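Local structure of flagellar biosynthetic protein FlhB (Shewanella putrefaciens CN-32, 6Z0W) at residues A15-V20 with N61-S66; S36-V41 with Q82-G87; A67-R72 with I116-P121. The protein is a membrane component of the flagellar type III export apparatus, represented here by its cytoplasmic domain, and is probably required for rod formation. One frame throughout, in Å; residues are numbered along the deposited sequence.

Contact 1 (A15-V20 with N61-S66); sequences ADVIVV and NIAIVS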
loop_
_atom_site.group_PDB
_atom_site.type_symbol
_atom_site.label_atom_id
_atom_site.label_comp_id
_atom_site.label_asym_id
_atom_site.label_seq_id
_atom_site.Cartn_x
_atom_site.Cartn_y
_atom_site.Cartn_z
ATOM N N ALA A 15 10.338 1.993 1.264
ATOM C CA ALA A 15 8.987 1.747 1.735
ATOM C C ALA A 15 9.009 1.119 3.126
ATOM O O ALA A 15 9.907 0.351 3.465
ATOM C CB ALA A 15 8.252 0.804 0.765
ATOM N N ASP A 16 7.960 1.379 3.904
ATOM C CA ASP A 16 7.777 0.615 5.133
ATOM C C ASP A 16 6.978 -0.666 4.919
ATOM O O ASP A 16 7.158 -1.629 5.673
ATOM C CB ASP A 16 7.094 1.488 6.178
ATOM C CG ASP A 16 8.025 2.542 6.726
ATOM O OD1 ASP A 16 9.115 2.143 7.166
ATOM O OD2 ASP A 16 7.693 3.750 6.673
ATOM N N VAL A 17 6.108 -0.704 3.910
ATOM C CA VAL A 17 5.245 -1.857 3.673
ATOM C C VAL A 17 4.765 -1.770 2.237
ATOM O O VAL A 17 4.703 -0.679 1.660
ATOM C CB VAL A 17 4.063 -1.891 4.679
ATOM C CG1 VAL A 17 3.044 -0.807 4.338
ATOM C CG2 VAL A 17 3.379 -3.271 4.696
ATOM N N ILE A 18 4.479 -2.929 1.639
ATOM C CA ILE A 18 3.720 -3.040 0.391
ATOM C C ILE A 18 2.391 -3.688 0.730
ATOM O O ILE A 18 2.359 -4.812 1.243
ATOM C CB ILE A 18 4.435 -3.881 -0.678
ATOM C CG1 ILE A 18 5.935 -3.637 -0.688
ATOM C CG2 ILE A 18 3.789 -3.666 -2.065
ATOM C CD1 ILE A 18 6.361 -2.265 -1.098
ATOM N N VAL A 19 1.299 -2.986 0.458
ATOM C CA VAL A 19 -0.044 -3.538 0.569
ATOM C C VAL A 19 -0.444 -4.037 -0.801
ATOM O O VAL A 19 -0.363 -3.292 -1.794
ATOM C CB VAL A 19 -1.036 -2.487 1.076
ATOM C CG1 VAL A 19 -2.425 -3.121 1.297
ATOM C CG2 VAL A 19 -0.470 -1.844 2.354
ATOM N N VAL A 20 -0.855 -5.296 -0.874
ATOM C CA VAL A 20 -1.131 -5.895 -2.169
ATOM C C VAL A 20 -2.514 -6.507 -2.196
ATOM O O VAL A 20 -3.128 -6.766 -1.155
ATOM C CB VAL A 20 -0.103 -6.983 -2.595
ATOM C CG1 VAL A 20 1.245 -6.398 -2.748
ATOM C CG2 VAL A 20 -0.117 -8.141 -1.624
ATOM N N ASN A 61 13.762 -7.016 2.007
ATOM C CA ASN A 61 13.119 -7.462 3.244
ATOM C C ASN A 61 12.074 -6.457 3.721
ATOM O O ASN A 61 11.979 -6.139 4.916
ATOM C CB ASN A 61 14.151 -7.731 4.345
ATOM C CG ASN A 61 14.965 -8.977 4.074
ATOM O OD1 ASN A 61 14.430 -10.087 4.025
ATOM N ND2 ASN A 61 16.256 -8.793 3.841
ATOM N N ILE A 62 11.292 -5.932 2.787
ATOM C CA ILE A 62 10.200 -5.034 3.134
ATOM C C ILE A 62 8.914 -5.847 3.213
ATOM O O ILE A 62 8.568 -6.572 2.267
ATOM C CB ILE A 62 10.094 -3.877 2.131
ATOM C CG1 ILE A 62 11.317 -2.963 2.303
ATOM C CG2 ILE A 62 8.767 -3.105 2.321
ATOM C CD1 ILE A 62 11.507 -1.931 1.240
ATOM N N ALA A 63 8.213 -5.736 4.349
ATOM C CA ALA A 63 6.997 -6.516 4.564
ATOM C C ALA A 63 5.975 -6.291 3.442
ATOM O O ALA A 63 5.705 -5.161 3.028
ATOM C CB ALA A 63 6.372 -6.167 5.912
ATOM N N ILE A 64 5.438 -7.378 2.929
ATOM C CA ILE A 64 4.383 -7.354 1.933
ATOM C C ILE A 64 3.158 -7.969 2.594
ATOM O O ILE A 64 3.219 -9.107 3.076
ATOM C CB ILE A 64 4.769 -8.156 0.686
ATOM C CG1 ILE A 64 6.078 -7.627 0.079
ATOM C CG2 ILE A 64 3.593 -8.160 -0.289
ATOM C CD1 ILE A 64 6.666 -8.541 -0.981
ATOM N N VAL A 65 2.052 -7.238 2.656
ATOM C CA VAL A 65 0.876 -7.781 3.329
ATOM C C VAL A 65 -0.312 -7.689 2.388
ATOM O O VAL A 65 -0.449 -6.717 1.636
ATOM C CB VAL A 65 0.593 -7.096 4.683
ATOM C CG1 VAL A 65 1.903 -6.910 5.456
ATOM C CG2 VAL A 65 -0.080 -5.766 4.503
ATOM N N SER A 66 -1.146 -8.729 2.400
ATOM C CA SER A 66 -2.320 -8.789 1.545
ATOM C C SER A 66 -3.532 -8.307 2.334
ATOM O O SER A 66 -3.973 -8.974 3.281
ATOM C CB SER A 66 -2.568 -10.192 1.008
ATOM O OG SER A 66 -3.764 -10.165 0.246
HETATM O O HOH W 1 8.899 -3.361 6.074
#

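Contact 2 (S36-V41 with Q82-G87); sequences SAAPFV and QQIPEG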
loop_
_atom_site.group_PDB
_atom_site.type_symbol
_atom_site.label_atom_id
_atom_site.label_comp_id
_atom_site.label_asym_id
_atom_site.label_seq_id
_atom_site.Cartn_x
_atom_site.Cartn_y
_atom_site.Cartn_z
ATOM N N SER A 36 5.331 14.261 6.696
ATOM C CA SER A 36 3.870 14.280 6.632
ATOM C C SER A 36 3.278 13.529 7.813
ATOM O O SER A 36 3.788 12.479 8.223
ATOM C CB SER A 36 3.355 13.645 5.336
ATOM O OG SER A 36 4.224 13.966 4.272
ATOM N N ALA A 37 2.172 14.069 8.327
ATOM C CA ALA A 37 1.427 13.373 9.363
ATOM C C ALA A 37 0.867 12.051 8.845
ATOM O O ALA A 37 0.775 11.072 9.601
ATOM C CB ALA A 37 0.298 14.279 9.879
ATOM N N ALA A 38 0.472 11.992 7.542
ATOM C CA ALA A 38 -0.117 10.730 7.081
ATOM C C ALA A 38 0.870 9.924 6.225
ATOM O O ALA A 38 1.724 10.502 5.545
ATOM C CB ALA A 38 -1.381 10.990 6.261
ATOM N N PRO A 39 0.773 8.590 6.218
ATOM C CA PRO A 39 1.622 7.813 5.311
ATOM C C PRO A 39 1.398 8.272 3.878
ATOM O O PRO A 39 0.334 8.791 3.525
ATOM C CB PRO A 39 1.146 6.370 5.514
ATOM C CG PRO A 39 0.426 6.359 6.825
ATOM C CD PRO A 39 -0.200 7.733 6.927
ATOM N N PHE A 40 2.420 8.095 3.057
ATOM C CA PHE A 40 2.332 8.471 1.660
ATOM C C PHE A 40 2.768 7.315 0.765
ATOM O O PHE A 40 3.506 6.413 1.174
ATOM C CB PHE A 40 3.172 9.723 1.336
ATOM C CG PHE A 40 4.530 9.758 2.000
ATOM C CD1 PHE A 40 5.686 9.385 1.308
ATOM C CD2 PHE A 40 4.656 10.213 3.309
ATOM C CE1 PHE A 40 6.933 9.435 1.942
ATOM C CE2 PHE A 40 5.880 10.267 3.925
ATOM C CZ PHE A 40 7.021 9.885 3.248
ATOM N N VAL A 41 2.322 7.371 -0.488
ATOM C CA VAL A 41 2.633 6.326 -1.458
ATOM C C VAL A 41 3.877 6.755 -2.224
ATOM O O VAL A 41 3.908 7.849 -2.788
ATOM C CB VAL A 41 1.441 6.087 -2.402
ATOM C CG1 VAL A 41 1.859 5.313 -3.630
ATOM C CG2 VAL A 41 0.303 5.374 -1.634
ATOM N N GLN A 82 1.959 11.232 -2.657
ATOM C CA GLN A 82 0.823 11.885 -2.027
ATOM C C GLN A 82 0.424 11.123 -0.761
ATOM O O GLN A 82 0.589 9.903 -0.674
ATOM C CB GLN A 82 -0.361 11.967 -3.014
ATOM C CG GLN A 82 -1.530 12.834 -2.550
ATOM C CD GLN A 82 -2.787 12.761 -3.452
ATOM O OE1 GLN A 82 -3.017 11.786 -4.197
ATOM N NE2 GLN A 82 -3.602 13.821 -3.384
ATOM N N GLN A 83 -0.065 11.856 0.251
ATOM C CA GLN A 83 -0.611 11.196 1.431
ATOM C C GLN A 83 -1.915 10.478 1.113
ATOM O O GLN A 83 -2.741 10.954 0.326
ATOM C CB GLN A 83 -0.848 12.202 2.570
ATOM C CG GLN A 83 0.224 13.269 2.643
ATOM C CD GLN A 83 0.052 14.228 3.810
ATOM O OE1 GLN A 83 -0.132 13.816 4.962
ATOM N NE2 GLN A 83 0.084 15.523 3.506
ATOM N N ILE A 84 -2.088 9.311 1.724
ATOM C CA ILE A 84 -3.358 8.586 1.668
ATOM C C ILE A 84 -4.474 9.481 2.197
ATOM O O ILE A 84 -4.224 10.360 3.039
ATOM C CB ILE A 84 -3.311 7.286 2.489
ATOM C CG1 ILE A 84 -3.018 7.632 3.963
ATOM C CG2 ILE A 84 -2.305 6.347 1.898
ATOM C CD1 ILE A 84 -3.051 6.441 4.911
ATOM N N PRO A 85 -5.715 9.272 1.752
ATOM C CA PRO A 85 -6.844 10.014 2.324
ATOM C C PRO A 85 -7.010 9.725 3.807
ATOM O O PRO A 85 -6.712 8.627 4.299
ATOM C CB PRO A 85 -8.055 9.483 1.543
ATOM C CG PRO A 85 -7.485 8.807 0.332
ATOM C CD PRO A 85 -6.159 8.267 0.772
ATOM N N GLU A 86 -7.561 10.708 4.498
ATOM C CA GLU A 86 -7.788 10.577 5.929
ATOM C C GLU A 86 -8.656 9.357 6.256
ATOM O O GLU A 86 -8.436 8.699 7.280
ATOM C CB GLU A 86 -8.397 11.882 6.434
ATOM C CG GLU A 86 -9.302 11.787 7.628
ATOM C CD GLU A 86 -10.163 13.037 7.775
ATOM O OE1 GLU A 86 -11.299 13.046 7.252
ATOM O OE2 GLU A 86 -9.697 14.011 8.403
ATOM N N GLY A 87 -9.596 8.995 5.380
ATOM C CA GLY A 87 -10.447 7.858 5.672
ATOM C C GLY A 87 -9.705 6.531 5.757
ATOM O O GLY A 87 -10.272 5.551 6.261
#

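Contact 3 (A67-R72 with I116-P121); sequences APPLAR and IPLNQP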
loop_
_atom_site.group_PDB
_atom_site.type_symbol
_atom_site.label_atom_id
_atom_site.label_comp_id
_atom_site.label_asym_id
_atom_site.label_seq_id
_atom_site.Cartn_x
_atom_site.Cartn_y
_atom_site.Cartn_z
ATOM N N ALA A 67 -4.083 -7.171 1.907
ATOM C CA ALA A 67 -5.388 -6.695 2.367
ATOM C C ALA A 67 -6.072 -6.087 1.149
ATOM O O ALA A 67 -5.968 -4.882 0.911
ATOM C CB ALA A 67 -5.244 -5.683 3.511
ATOM N N PRO A 68 -6.762 -6.903 0.345
ATOM C CA PRO A 68 -7.153 -6.499 -1.043
ATOM C C PRO A 68 -7.933 -5.190 -1.110
ATOM O O PRO A 68 -7.635 -4.352 -1.974
ATOM C CB PRO A 68 -8.012 -7.689 -1.535
ATOM C CG PRO A 68 -7.478 -8.869 -0.754
ATOM C CD PRO A 68 -7.019 -8.339 0.599
ATOM N N PRO A 69 -8.952 -4.979 -0.262
ATOM C CA PRO A 69 -9.705 -3.720 -0.361
ATOM C C PRO A 69 -8.889 -2.502 0.008
ATOM O O PRO A 69 -9.183 -1.405 -0.485
ATOM C CB PRO A 69 -10.869 -3.923 0.624
ATOM C CG PRO A 69 -10.983 -5.398 0.789
ATOM C CD PRO A 69 -9.558 -5.867 0.752
ATOM N N LEU A 70 -7.910 -2.656 0.907
ATOM C CA LEU A 70 -7.050 -1.532 1.285
ATOM C C LEU A 70 -6.063 -1.208 0.175
ATOM O O LEU A 70 -5.881 -0.034 -0.187
ATOM C CB LEU A 70 -6.307 -1.856 2.590
ATOM C CG LEU A 70 -5.501 -0.706 3.178
ATOM C CD1 LEU A 70 -6.461 0.477 3.445
ATOM C CD2 LEU A 70 -4.811 -1.137 4.497
ATOM N N ALA A 71 -5.397 -2.245 -0.354
ATOM C CA ALA A 71 -4.518 -2.072 -1.512
ATOM C C ALA A 71 -5.227 -1.330 -2.636
ATOM O O ALA A 71 -4.684 -0.367 -3.189
ATOM C CB ALA A 71 -4.012 -3.434 -2.011
ATOM N N ARG A 72 -6.448 -1.762 -2.984
ATOM C CA ARG A 72 -7.185 -1.131 -4.088
ATOM C C ARG A 72 -7.613 0.296 -3.734
ATOM O O ARG A 72 -7.484 1.220 -4.557
ATOM C CB ARG A 72 -8.420 -1.968 -4.464
ATOM C CG ARG A 72 -8.112 -3.316 -5.098
ATOM C CD ARG A 72 -9.325 -3.920 -5.831
ATOM N NE ARG A 72 -10.535 -3.883 -5.010
ATOM C CZ ARG A 72 -10.906 -4.851 -4.177
ATOM N NH1 ARG A 72 -10.171 -5.951 -4.080
ATOM N NH2 ARG A 72 -12.026 -4.730 -3.465
ATOM N N ILE A 116 -3.644 -9.931 6.233
ATOM C CA ILE A 116 -4.033 -9.174 7.414
ATOM C C ILE A 116 -5.508 -8.829 7.278
ATOM O O ILE A 116 -5.900 -8.162 6.312
ATOM C CB ILE A 116 -3.207 -7.893 7.608
ATOM C CG1 ILE A 116 -1.717 -8.173 7.435
ATOM C CG2 ILE A 116 -3.465 -7.327 8.987
ATOM C CD1 ILE A 116 -1.113 -9.001 8.536
ATOM N N PRO A 117 -6.354 -9.256 8.204
ATOM C CA PRO A 117 -7.747 -8.823 8.165
ATOM C C PRO A 117 -7.833 -7.341 8.474
ATOM O O PRO A 117 -7.108 -6.824 9.330
ATOM C CB PRO A 117 -8.422 -9.666 9.256
ATOM C CG PRO A 117 -7.402 -10.727 9.637
ATOM C CD PRO A 117 -6.071 -10.097 9.375
ATOM N N LEU A 118 -8.704 -6.656 7.739
ATOM C CA LEU A 118 -9.055 -5.291 8.082
ATOM C C LEU A 118 -9.922 -5.287 9.334
ATOM O O LEU A 118 -10.589 -6.269 9.664
ATOM C CB LEU A 118 -9.783 -4.611 6.922
ATOM C CG LEU A 118 -8.949 -4.473 5.640
ATOM C CD1 LEU A 118 -9.809 -4.081 4.457
ATOM C CD2 LEU A 118 -7.818 -3.462 5.858
ATOM N N ASN A 119 -9.903 -4.174 10.047
ATOM C CA ASN A 119 -10.566 -4.126 11.336
ATOM C C ASN A 119 -11.843 -3.319 11.282
ATOM O O ASN A 119 -12.575 -3.257 12.275
ATOM C CB ASN A 119 -9.576 -3.600 12.371
ATOM C CG ASN A 119 -8.375 -4.490 12.465
ATOM O OD1 ASN A 119 -8.530 -5.702 12.654
ATOM N ND2 ASN A 119 -7.182 -3.938 12.244
ATOM N N GLN A 120 -12.153 -2.775 10.115
ATOM C CA GLN A 120 -13.344 -1.979 9.876
ATOM C C GLN A 120 -13.522 -1.898 8.371
ATOM O O GLN A 120 -12.621 -2.279 7.616
ATOM C CB GLN A 120 -13.206 -0.575 10.482
ATOM C CG GLN A 120 -12.075 0.229 9.859
ATOM C CD GLN A 120 -11.804 1.520 10.620
ATOM O OE1 GLN A 120 -10.777 1.651 11.274
ATOM N NE2 GLN A 120 -12.711 2.475 10.517
ATOM N N PRO A 121 -14.657 -1.407 7.900
ATOM C CA PRO A 121 -14.851 -1.301 6.456
ATOM C C PRO A 121 -14.008 -0.188 5.863
ATOM O O PRO A 121 -13.615 0.776 6.525
ATOM C CB PRO A 121 -16.345 -0.997 6.317
ATOM C CG PRO A 121 -16.950 -1.435 7.636
ATOM C CD PRO A 121 -15.892 -1.087 8.635
#

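Contact 1 (A15-V20 with N61-S66)
The carbonyl oxygen of I18 takes two contacts from strand 64-66. V65 N donates to I18 O at 2.8 Å with a C=O...N angle of 173°, so the donor sits almost straight beyond the carbonyl, while I64 CA brings its hydrogen to the same oxygen at 3.3 Å. I18 N bonds A63 O and V20 N bonds V65 O, so the ladder is that of two parallel strands at the centre of the mixed sheet. D16 O is 4.4 Å from A63 N and a water bridges them; on the other edge of strand 17-20, D16 and V17 form a classic beta bulge against V29. S66 OG bonds N21 OD1, in the Asn-Pro-Glu-His sequence where this family is probably autocleaved. On one face I18 and I64 lie side by side, CG1 to CG1 at 4.1 Å; I18 packs on I53 and A57 of helix 47-59, and I64 on P113. On the other, V17 CG2 meets V65 CG1 at 4.0 Å, the side chains crossing at about a right angle under helix 89-100. I62 packs at the N-terminal end of the pair; with CD1 anti to CA (chi2 169°), that methyl reaches A15 O at 3.6 Å, and CG2 lies 4.2 Å from I18 CG1. An alanine here keeps only CB and would probably leave a gap against A15 O and I18 CG1. Polar bonding between the strands is thus backbone to backbone, with apolar side chains packing on both faces.

Contact 2 (S36-V41 with Q82-G87)
P39 and I84 make the tight side of this contact. I84 N donates to P39 O at 3.1 Å, and the isoleucine then folds around that carbonyl, CG1 coming within 3.6 Å of the same P39 O. Its CG1 sits between the backbone N and the carbonyl carbon (chi1 60°), and the chain runs on extended to CD1, which meets P39 CD at 3.7 Å; proline ring and isoleucine cross obliquely. Helix 89-100 closes over both, with V92 against each of them and F89 and L96 against the proline. A38 CB and V41 CG2 touch I84 more distantly, at the limit of packing. Between the two segments the backbones form a single bridge, F40 with Q83, flanked by I84 N to P39 O and by V41 N to Q82 O at 3.1 Å. By this bridge the loop joining helices 68-77 and 89-100 is tied to strand 40-46 at F40 and V41, an outermost strand of the mixed sheet, while K30 bonds the backbone of F40 from the neighbouring strand 25-30. The solvent side is looser and more polar. Q83 is exposed, yet its extended chain carries OE1 back to A38 N at 3.2 Å, a bond bent to 146° at the hydrogen, with A38 N tilted 18° out of the plane of the Q83 carbonyl. The same OE1 lies 3.5 Å from CB of the buried S36. Q82, likewise exposed, lends its carbonyl to the bridge; its CB points away from 36-41, and OE1 bonds K79 N.

Contact 3 (A67-R72 with I116-P121)
L118 points its forked end at the first turn of helix 68-77, for which A67 is the N-cap residue, and its two methyls meet different surfaces of that turn. CG is placed beside the backbone N (chi1 -63°), and with chi2 at 167° CD1 continues the chain outward to P69. There CD1 lies 4.0 Å from P69 CB and at almost the same distance from the CG and CD of that ring, so one methyl rests against three ring carbons at once. The other branch turns toward L70: L118 CD2 is 3.9 Å from L70 CB and 4.0 Å from L70 CD2. Both pairs of side chains cross at a slant; it is the fork, with CD1 on P69 and CD2 on L70, that lets one leucine meet two successive helix residues. The L70 side chain also packs on A91 and V95 of helix 89-100. No hydrogen bond joins the two segments; the irregular chain 116-121, part of the proline-rich C-terminal region, gets its polar ties elsewhere, I116 to the S66 backbone, N119 to Q94 and Q120 to T90. This leaves the contact itself purely van der Waals, and small in area. Within the helix end, A67 O accepts A71 N at 3.0 Å. A67 CB touches two groups of the other segment: L118 CD2, at 4.1 Å, and I116 O, at 3.8 Å.

Overall arrangement
Contact 1 is the innermost, its centre about 7 Å from that of the chain, and joins two parallel strands by regular backbone bonds between apolar faces. Contacts 2 and 3 have centres farther out, at about 11 and 10 Å, and contact 2 includes three exposed residues. Contact 2 reaches the same sheet at its outer strand 40-46, where a single bridge and a glutamine amide replace the ladder. Contact 3 has no polar bond between its segments, only leucine, proline and alanine packing. It adjoins contact 1 directly: strand 64-66 leads into helix 68-77, and V20 O meets A67 N at 3.2 Å. Helix 89-100 packs on residues of all three, whereas contacts 2 and 3 do not touch.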